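Local atomic coordinates of telomerase reverse transcriptase (Candida tropicalis MYA-3404, PDB entry 6ZD1), a protein that probably extends telomeres as the reverse transcriptase of telomerase, copying a template within the enzyme's RNA component onto chromosome ends. Residues A[49-54]-A[91-96]; A[55-60]-A[195-200]; A[87-92]-A[173-178]. All coordinates share one frame; numbering follows the deposited sequence.

Interaction 1. Residues A[49-54]-A[91-96]; sequences KKCRYD and GKLLPL
Y53 OH is hydrogen-bonded to the carboxylate of D48, and the methyl CD2 of L93 packs against the same oxygen at 3.5 Å. L93 lays its branched end against this hydroxyl, with CG 4.1 Å from Y53 OH. The two side chains cross at about a right angle, and CD2 approaches the phenol obliquely. A tyrosine suits the place because its ring gives the buried contact an apolar body, while the bond to D48 satisfies its polar end and fixes where the oxygen sits.

C51 packs beside this pair. With SG anti to the backbone N (chi1 -174°), the thiol is carried toward helix 79-93 and reaches L93 CD2 at 4.3 Å. On its own side the sulfur rides 3.8 Å above the plane of the Y53 ring, offset toward the rim, so a small polarisable group joins phenol and leucine. K92 closes the outer margin with its aliphatic part: its CD lies 4.0 Å from C51 SG. The lysine chain then bends at chi3 and chi4 and takes its amine to the exposed side, where K92 NZ stays 6.1 Å from K50 NZ; solvent would be expected to screen these like charges.

The leucine is held by its backbone as well, for L93 O accepts a hydrogen bond from the side-chain amide of N47, and its side chain also packs on I44. The junction between helix 36-50 and helix 53-60, an inverse gamma turn centred on R52, which is also the N-cap of the second helix, thus packs on the C-terminal end of helix 79-93 in the largely helical RNA-binding region of the protein.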
loop_
_atom_site.group_PDB
_atom_site.type_symbol
_atom_site.label_atom_id
_atom_site.label_comp_id
_atom_site.label_asym_id
_atom_site.label_seq_id
_atom_site.Cartn_x
_atom_site.Cartn_y
_atom_site.Cartn_z
ATOM N N LYS A 49 -30.699 17.042 11.771
ATOM C CA LYS A 49 -30.596 17.793 13.018
ATOM C C LYS A 49 -31.381 17.137 14.148
ATOM O O LYS A 49 -30.987 17.247 15.315
ATOM C CB LYS A 49 -31.066 19.234 12.812
ATOM C CG LYS A 49 -30.436 19.934 11.615
ATOM C CD LYS A 49 -28.924 19.751 11.566
ATOM C CE LYS A 49 -28.366 20.207 10.221
ATOM N NZ LYS A 49 -26.910 19.936 10.054
ATOM N N LYS A 50 -32.482 16.454 13.834
ATOM C CA LYS A 50 -33.310 15.814 14.849
ATOM C C LYS A 50 -33.065 14.313 14.962
ATOM O O LYS A 50 -33.680 13.664 15.813
ATOM C CB LYS A 50 -34.797 16.080 14.574
ATOM C CG LYS A 50 -35.315 15.516 13.259
ATOM C CD LYS A 50 -36.813 15.761 13.101
ATOM C CE LYS A 50 -37.328 15.227 11.769
ATOM N NZ LYS A 50 -37.094 13.761 11.617
ATOM N N CYS A 51 -32.195 13.749 14.127
ATOM C CA CYS A 51 -31.844 12.339 14.242
ATOM C C CYS A 51 -31.079 12.100 15.538
ATOM O O CYS A 51 -30.101 12.796 15.830
ATOM C CB CYS A 51 -31.008 11.901 13.039
ATOM S SG CYS A 51 -30.622 10.130 12.935
ATOM N N ARG A 52 -31.539 11.133 16.330
ATOM C CA ARG A 52 -30.889 10.792 17.595
ATOM C C ARG A 52 -29.729 9.854 17.297
ATOM O O ARG A 52 -29.864 8.630 17.320
ATOM C CB ARG A 52 -31.889 10.165 18.561
ATOM C CG ARG A 52 -32.391 11.117 19.633
ATOM C CD ARG A 52 -31.236 11.590 20.500
ATOM N NE ARG A 52 -31.660 12.508 21.553
ATOM C CZ ARG A 52 -30.836 13.040 22.450
ATOM N NH1 ARG A 52 -29.542 12.744 22.421
ATOM N NH2 ARG A 52 -31.302 13.866 23.376
ATOM N N TYR A 53 -28.561 10.438 17.023
ATOM C CA TYR A 53 -27.414 9.632 16.619
ATOM C C TYR A 53 -26.882 8.809 17.785
ATOM O O TYR A 53 -26.666 7.597 17.655
ATOM C CB TYR A 53 -26.319 10.525 16.036
ATOM C CG TYR A 53 -26.643 11.046 14.654
ATOM C CD1 TYR A 53 -26.640 10.199 13.556
ATOM C CD2 TYR A 53 -26.955 12.385 14.446
ATOM C CE1 TYR A 53 -26.938 10.665 12.289
ATOM C CE2 TYR A 53 -27.253 12.860 13.180
ATOM C CZ TYR A 53 -27.244 11.995 12.107
ATOM O OH TYR A 53 -27.538 12.453 10.843
ATOM N N ASP A 54 -26.687 9.442 18.939
ATOM C CA ASP A 54 -26.086 8.748 20.069
ATOM C C ASP A 54 -27.041 7.778 20.753
ATOM O O ASP A 54 -26.610 7.044 21.648
ATOM C CB ASP A 54 -25.534 9.765 21.070
ATOM C CG ASP A 54 -24.236 10.400 20.591
ATOM O OD1 ASP A 54 -24.290 11.426 19.878
ATOM O OD2 ASP A 54 -23.156 9.856 20.913
ATOM N N GLY A 91 -31.841 5.559 5.991
ATOM C CA GLY A 91 -33.293 5.515 5.950
ATOM C C GLY A 91 -33.918 6.697 6.665
ATOM O O GLY A 91 -34.825 7.350 6.143
ATOM N N LYS A 92 -33.427 6.996 7.870
ATOM C CA LYS A 92 -33.911 8.163 8.604
ATOM C C LYS A 92 -33.593 9.457 7.862
ATOM O O LYS A 92 -34.409 10.386 7.845
ATOM C CB LYS A 92 -33.306 8.187 10.009
ATOM C CG LYS A 92 -33.922 7.185 10.975
ATOM C CD LYS A 92 -33.138 7.131 12.279
ATOM C CE LYS A 92 -34.049 7.219 13.500
ATOM N NZ LYS A 92 -34.680 8.565 13.651
ATOM N N LEU A 93 -32.413 9.535 7.242
ATOM C CA LEU A 93 -31.990 10.778 6.605
ATOM C C LEU A 93 -32.738 11.028 5.302
ATOM O O LEU A 93 -33.109 12.168 4.999
ATOM C CB LEU A 93 -30.482 10.745 6.350
ATOM C CG LEU A 93 -29.571 11.420 7.376
ATOM C CD1 LEU A 93 -29.746 12.925 7.302
ATOM C CD2 LEU A 93 -29.858 10.919 8.781
ATOM N N LEU A 94 -32.969 9.978 4.519
ATOM C CA LEU A 94 -33.544 10.128 3.191
ATOM C C LEU A 94 -34.951 9.550 3.150
ATOM O O LEU A 94 -35.125 8.335 3.334
ATOM C CB LEU A 94 -32.660 9.454 2.146
ATOM C CG LEU A 94 -31.518 10.292 1.563
ATOM C CD1 LEU A 94 -30.500 10.697 2.625
ATOM C CD2 LEU A 94 -30.844 9.537 0.428
ATOM N N PRO A 95 -35.974 10.375 2.930
ATOM C CA PRO A 95 -37.321 9.848 2.680
ATOM C C PRO A 95 -37.359 9.025 1.398
ATOM O O PRO A 95 -36.415 9.009 0.605
ATOM C CB PRO A 95 -38.187 11.110 2.577
ATOM C CG PRO A 95 -37.226 12.211 2.255
ATOM C CD PRO A 95 -35.939 11.846 2.926
ATOM N N LEU A 96 -38.484 8.328 1.197
ATOM C CA LEU A 96 -38.568 7.352 0.110
ATOM C C LEU A 96 -38.364 8.003 -1.255
ATOM O O LEU A 96 -37.734 7.413 -2.143
ATOM C CB LEU A 96 -39.911 6.620 0.154
ATOM C CG LEU A 96 -40.069 5.490 -0.870
ATOM C CD1 LEU A 96 -39.175 4.304 -0.525
ATOM C CD2 LEU A 96 -41.518 5.056 -0.992
#

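Interaction 2. Residues A[55-60]-A[195-200]; sequences LIYNKY and YFTHSI
Where the two-stranded β-hairpin 180-184/193-197 runs into helix 198-216, the first helical turn offers S199 to Y57, which reaches across from helix 53-60. Y57 OH and S199 OG lie 2.6 Å apart, close enough for a short hydrogen bond, though the serine proton could also go to another acceptor. S199 OG sits at the edge of the phenol and in the plane of the ring, so the ring is met end-on by the serine. S199 CB follows behind, 3.6 Å from Y57 OH.

Tyrosine fits here because its long, rigid ring carries the hydroxyl from helix 53-60 to S199, whose CA is about 11.0 Å from Y57 CA. A chi1 of 179° puts the ring opposite the backbone N, so that it stands well out from its helix, and it also rests on F179 on the way. The hairpin and the start of the helix that follows match the T motif of telomerase reverse transcriptases. T197 is the last strand residue and the N-cap of the helix, a position to which a threonine is well suited.

Its OG1 makes a weak hydrogen bond to S199 OG at 3.4 Å, giving the serine oxygen a second partner. T197 adds looser packing, with CB and OG1 each 4.1 Å from Y57 OH. In S199 the hydroxyl is turned between the backbone N and the carbonyl carbon (chi1 50°), which brings it round to face Y57. Being close to a helix N-terminus, the phenol oxygen may feel some of the positive end of the helix dipole.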
loop_
_atom_site.group_PDB
_atom_site.type_symbol
_atom_site.label_atom_id
_atom_site.label_comp_id
_atom_site.label_asym_id
_atom_site.label_seq_id
_atom_site.Cartn_x
_atom_site.Cartn_y
_atom_site.Cartn_z
ATOM N N LEU A 55 -28.310 7.736 20.350
ATOM C CA LEU A 55 -29.175 6.646 20.784
ATOM C C LEU A 55 -29.041 5.438 19.865
ATOM O O LEU A 55 -29.091 4.293 20.332
ATOM C CB LEU A 55 -30.634 7.108 20.840
ATOM C CG LEU A 55 -31.148 7.614 22.190
ATOM C CD1 LEU A 55 -31.138 6.492 23.219
ATOM C CD2 LEU A 55 -30.338 8.805 22.687
ATOM N N ILE A 56 -28.847 5.677 18.565
ATOM C CA ILE A 56 -28.510 4.598 17.641
ATOM C C ILE A 56 -27.170 3.985 18.019
ATOM O O ILE A 56 -26.968 2.769 17.906
ATOM C CB ILE A 56 -28.507 5.117 16.190
ATOM C CG1 ILE A 56 -29.884 5.663 15.817
ATOM C CG2 ILE A 56 -28.096 4.020 15.225
ATOM C CD1 ILE A 56 -29.936 6.269 14.443
ATOM N N TYR A 57 -26.231 4.820 18.472
ATOM C CA TYR A 57 -24.939 4.313 18.923
ATOM C C TYR A 57 -25.089 3.464 20.179
ATOM O O TYR A 57 -24.416 2.437 20.325
ATOM C CB TYR A 57 -23.980 5.477 19.176
ATOM C CG TYR A 57 -22.621 5.050 19.683
ATOM C CD1 TYR A 57 -21.621 4.660 18.798
ATOM C CD2 TYR A 57 -22.336 5.034 21.044
ATOM C CE1 TYR A 57 -20.377 4.265 19.254
ATOM C CE2 TYR A 57 -21.093 4.641 21.510
ATOM C CZ TYR A 57 -20.118 4.258 20.610
ATOM O OH TYR A 57 -18.880 3.867 21.065
ATOM N N ASN A 58 -25.964 3.880 21.098
ATOM C CA ASN A 58 -26.204 3.091 22.303
ATOM C C ASN A 58 -26.794 1.727 21.972
ATOM O O ASN A 58 -26.479 0.736 22.643
ATOM C CB ASN A 58 -27.128 3.852 23.255
ATOM C CG ASN A 58 -26.415 4.965 23.997
ATOM O OD1 ASN A 58 -25.300 5.350 23.641
ATOM N ND2 ASN A 58 -27.055 5.488 25.036
ATOM N N LYS A 59 -27.634 1.649 20.941
ATOM C CA LYS A 59 -28.322 0.398 20.647
ATOM C C LYS A 59 -27.431 -0.581 19.889
ATOM O O LYS A 59 -27.385 -1.768 20.232
ATOM C CB LYS A 59 -29.601 0.682 19.853
ATOM C CG LYS A 59 -30.443 -0.553 19.563
ATOM C CD LYS A 59 -31.758 -0.197 18.881
ATOM C CE LYS A 59 -32.591 -1.445 18.620
ATOM N NZ LYS A 59 -33.922 -1.131 18.028
ATOM N N TYR A 60 -26.711 -0.109 18.871
ATOM C CA TYR A 60 -26.017 -0.992 17.941
ATOM C C TYR A 60 -24.507 -1.053 18.120
ATOM O O TYR A 60 -23.909 -2.080 17.794
ATOM C CB TYR A 60 -26.318 -0.577 16.496
ATOM C CG TYR A 60 -27.781 -0.643 16.128
ATOM C CD1 TYR A 60 -28.342 -1.818 15.642
ATOM C CD2 TYR A 60 -28.602 0.470 16.259
ATOM C CE1 TYR A 60 -29.680 -1.883 15.302
ATOM C CE2 TYR A 60 -29.940 0.415 15.919
ATOM C CZ TYR A 60 -30.475 -0.764 15.444
ATOM O OH TYR A 60 -31.809 -0.823 15.107
ATOM N N TYR A 195 -13.687 -1.957 11.002
ATOM C CA TYR A 195 -14.306 -0.791 11.613
ATOM C C TYR A 195 -14.204 -0.923 13.129
ATOM O O TYR A 195 -14.844 -1.793 13.730
ATOM C CB TYR A 195 -15.759 -0.661 11.163
ATOM C CG TYR A 195 -15.931 -0.388 9.683
ATOM C CD1 TYR A 195 -15.744 -1.392 8.737
ATOM C CD2 TYR A 195 -16.298 0.871 9.232
ATOM C CE1 TYR A 195 -15.908 -1.138 7.384
ATOM C CE2 TYR A 195 -16.466 1.130 7.888
ATOM C CZ TYR A 195 -16.270 0.128 6.967
ATOM O OH TYR A 195 -16.438 0.399 5.626
ATOM N N PHE A 196 -13.390 -0.067 13.739
ATOM C CA PHE A 196 -13.316 0.070 15.188
ATOM C C PHE A 196 -14.025 1.356 15.582
ATOM O O PHE A 196 -13.736 2.418 15.021
ATOM C CB PHE A 196 -11.864 0.104 15.676
ATOM C CG PHE A 196 -11.095 -1.151 15.393
ATOM C CD1 PHE A 196 -11.034 -2.166 16.334
ATOM C CD2 PHE A 196 -10.421 -1.314 14.192
ATOM C CE1 PHE A 196 -10.324 -3.324 16.083
ATOM C CE2 PHE A 196 -9.709 -2.470 13.935
ATOM C CZ PHE A 196 -9.659 -3.475 14.884
ATOM N N THR A 197 -14.962 1.259 16.524
ATOM C CA THR A 197 -15.587 2.462 17.056
ATOM C C THR A 197 -14.533 3.342 17.714
ATOM O O THR A 197 -13.566 2.848 18.301
ATOM C CB THR A 197 -16.682 2.110 18.065
ATOM O OG1 THR A 197 -16.094 1.528 19.231
ATOM C CG2 THR A 197 -17.677 1.130 17.460
ATOM N N HIS A 198 -14.720 4.662 17.604
ATOM C CA HIS A 198 -13.718 5.592 18.118
ATOM C C HIS A 198 -13.440 5.346 19.596
ATOM O O HIS A 198 -12.292 5.447 20.042
ATOM C CB HIS A 198 -14.168 7.040 17.902
ATOM C CG HIS A 198 -14.197 7.463 16.465
ATOM N ND1 HIS A 198 -13.080 7.441 15.657
ATOM C CD2 HIS A 198 -15.207 7.934 15.696
ATOM C CE1 HIS A 198 -13.403 7.868 14.447
ATOM N NE2 HIS A 198 -14.688 8.176 14.446
ATOM N N SER A 199 -14.476 5.000 20.368
ATOM C CA SER A 199 -14.288 4.779 21.798
ATOM C C SER A 199 -13.378 3.585 22.064
ATOM O O SER A 199 -12.490 3.652 22.922
ATOM C CB SER A 199 -15.642 4.599 22.492
ATOM O OG SER A 199 -16.449 3.641 21.829
ATOM N N ILE A 200 -13.578 2.480 21.341
ATOM C CA ILE A 200 -12.754 1.304 21.600
ATOM C C ILE A 200 -11.414 1.398 20.878
ATOM O O ILE A 200 -10.418 0.831 21.342
ATOM C CB ILE A 200 -13.510 0.016 21.225
ATOM C CG1 ILE A 200 -12.929 -1.177 21.985
ATOM C CG2 ILE A 200 -13.444 -0.243 19.730
ATOM C CD1 ILE A 200 -12.980 -1.027 23.491
#

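Interaction 3. Residues A[87-92]-A[173-178]; sequences LIIMGK and KNIVRA
I175 directs its CB bond toward helix 79-93; CG1 then meets I89, and CD1 meets both I89 and M90. CG1 leaves anti to the carbonyl carbon and comes 4.1 Å from I89 CG2. The next torsion (chi2 163°) extends the chain, and CD1 reaches the partner helix, where it makes the main contact. It lies 3.6 Å from I89 CG2 and 4.0 Å from I89 CB, and it also touches M90 SE at 3.8 Å. The isoleucines run side by side with opposed directions, while M90 comes in at a slant to I175.

M90 is selenomethionine; bent at chi2 and chi3, its flexible chain curls to lay the selenium beside the isoleucine tip, and it packs on W99 and V167 as well. The branched I89 can serve two neighbours at once, giving CG2 to I175 while its side chain also packs on Y53 and I56 of helix 53-60. All three touching residues are buried and apolar, as befits a seam without polar links. It joins helix 79-93 to helix 158-179 by aliphatic side-chain packing, characteristic of the helical core of the telomerase RNA-binding domain.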
loop_
_atom_site.group_PDB
_atom_site.type_symbol
_atom_site.label_atom_id
_atom_site.label_comp_id
_atom_site.label_asym_id
_atom_site.label_seq_id
_atom_site.Cartn_x
_atom_site.Cartn_y
_atom_site.Cartn_z
ATOM N N LEU A 87 -27.285 1.935 6.949
ATOM C CA LEU A 87 -28.564 1.967 6.244
ATOM C C LEU A 87 -29.685 2.494 7.131
ATOM O O LEU A 87 -30.622 3.128 6.633
ATOM C CB LEU A 87 -28.912 0.574 5.719
ATOM C CG LEU A 87 -27.949 0.008 4.672
ATOM C CD1 LEU A 87 -28.450 -1.327 4.134
ATOM C CD2 LEU A 87 -27.737 1.009 3.543
ATOM N N ILE A 88 -29.601 2.255 8.441
ATOM C CA ILE A 88 -30.595 2.802 9.358
ATOM C C ILE A 88 -30.502 4.322 9.397
ATOM O O ILE A 88 -31.525 5.019 9.407
ATOM C CB ILE A 88 -30.425 2.177 10.758
ATOM C CG1 ILE A 88 -31.017 0.763 10.781
ATOM C CG2 ILE A 88 -31.060 3.054 11.830
ATOM C CD1 ILE A 88 -30.841 0.046 12.101
ATOM N N ILE A 89 -29.279 4.863 9.411
ATOM C CA ILE A 89 -29.109 6.312 9.329
ATOM C C ILE A 89 -29.637 6.830 7.996
ATOM O O ILE A 89 -30.374 7.822 7.940
ATOM C CB ILE A 89 -27.635 6.700 9.539
ATOM C CG1 ILE A 89 -27.094 6.114 10.844
ATOM C CG2 ILE A 89 -27.489 8.214 9.564
ATOM C CD1 ILE A 89 -27.446 6.905 12.060
HETATM N N MSE A 90 -29.272 6.163 6.904
HETATM C CA MSE A 90 -29.682 6.588 5.569
HETATM C C MSE A 90 -31.194 6.568 5.406
HETATM O O MSE A 90 -31.766 7.455 4.775
HETATM C CB MSE A 90 -29.032 5.702 4.500
HETATM C CG MSE A 90 -27.520 5.865 4.394
HETATM SE SE MSE A 90 -26.990 7.720 4.095
HETATM C CE MSE A 90 -27.951 8.023 2.428
ATOM N N GLY A 91 -31.841 5.559 5.991
ATOM C CA GLY A 91 -33.293 5.515 5.950
ATOM C C GLY A 91 -33.918 6.697 6.665
ATOM O O GLY A 91 -34.825 7.350 6.143
ATOM N N LYS A 92 -33.427 6.996 7.870
ATOM C CA LYS A 92 -33.911 8.163 8.604
ATOM C C LYS A 92 -33.593 9.457 7.862
ATOM O O LYS A 92 -34.409 10.386 7.845
ATOM C CB LYS A 92 -33.306 8.187 10.009
ATOM C CG LYS A 92 -33.922 7.185 10.975
ATOM C CD LYS A 92 -33.138 7.131 12.279
ATOM C CE LYS A 92 -34.049 7.219 13.500
ATOM N NZ LYS A 92 -34.680 8.565 13.651
ATOM N N LYS A 173 -19.903 8.793 3.808
ATOM C CA LYS A 173 -18.538 8.831 4.321
ATOM C C LYS A 173 -18.483 9.465 5.707
ATOM O O LYS A 173 -17.784 8.965 6.596
ATOM C CB LYS A 173 -17.630 9.577 3.344
ATOM C CG LYS A 173 -16.194 9.727 3.817
ATOM C CD LYS A 173 -15.402 10.621 2.883
ATOM C CE LYS A 173 -14.920 9.861 1.667
ATOM N NZ LYS A 173 -13.856 8.894 2.047
ATOM N N ASN A 174 -19.217 10.560 5.918
ATOM C CA ASN A 174 -19.188 11.203 7.228
ATOM C C ASN A 174 -19.806 10.321 8.302
ATOM O O ASN A 174 -19.362 10.351 9.454
ATOM C CB ASN A 174 -19.893 12.556 7.180
ATOM C CG ASN A 174 -19.117 13.577 6.379
ATOM O OD1 ASN A 174 -17.935 13.388 6.100
ATOM N ND2 ASN A 174 -19.778 14.665 6.006
ATOM N N ILE A 175 -20.831 9.542 7.952
ATOM C CA ILE A 175 -21.390 8.590 8.906
ATOM C C ILE A 175 -20.322 7.605 9.355
ATOM O O ILE A 175 -20.170 7.335 10.555
ATOM C CB ILE A 175 -22.600 7.870 8.285
ATOM C CG1 ILE A 175 -23.756 8.853 8.109
ATOM C CG2 ILE A 175 -23.004 6.671 9.131
ATOM C CD1 ILE A 175 -24.817 8.366 7.159
ATOM N N VAL A 176 -19.535 7.089 8.406
ATOM C CA VAL A 176 -18.443 6.183 8.750
ATOM C C VAL A 176 -17.420 6.897 9.621
ATOM O O VAL A 176 -16.959 6.366 10.637
ATOM C CB VAL A 176 -17.789 5.617 7.477
ATOM C CG1 VAL A 176 -16.561 4.799 7.837
ATOM C CG2 VAL A 176 -18.787 4.780 6.694
ATOM N N ARG A 177 -17.058 8.125 9.238
ATOM C CA ARG A 177 -16.089 8.875 10.025
ATOM C C ARG A 177 -16.648 9.236 11.392
ATOM O O ARG A 177 -15.888 9.361 12.357
ATOM C CB ARG A 177 -15.664 10.138 9.272
ATOM C CG ARG A 177 -14.868 9.878 8.000
ATOM C CD ARG A 177 -14.435 11.186 7.350
ATOM N NE ARG A 177 -13.690 12.033 8.279
ATOM C CZ ARG A 177 -12.364 12.047 8.384
ATOM N NH1 ARG A 177 -11.628 11.259 7.611
ATOM N NH2 ARG A 177 -11.774 12.849 9.260
ATOM N N ALA A 178 -17.972 9.373 11.500
ATOM C CA ALA A 178 -18.580 9.753 12.770
ATOM C C ALA A 178 -18.453 8.643 13.807
ATOM O O ALA A 178 -18.267 8.918 14.997
ATOM C CB ALA A 178 -20.048 10.118 12.558
#

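How the interactions relate
The three contacts form one continuous cluster in which helices 53-60, 79-93 and 158-179 pack around one another, each touching the other two. Interactions 1 and 3, with centres about 9 Å apart, share G91 and K92 and meet where Y53 CD1 touches I89 CD1 at 3.7 Å. I56 ties in interaction 2, whose centre is about 16 Å from that of interaction 1: I56 CD1 lies 4.0 Å from K92 CD and 3.5 Å from I89 CD1. Interactions 2 and 3, about 12 Å apart between centres, are also joined by a probable hydrogen bond of 2.7 Å between H198 NE2 and R177 O. The packing thus continues to the start of helix 198-216, just after the hairpin.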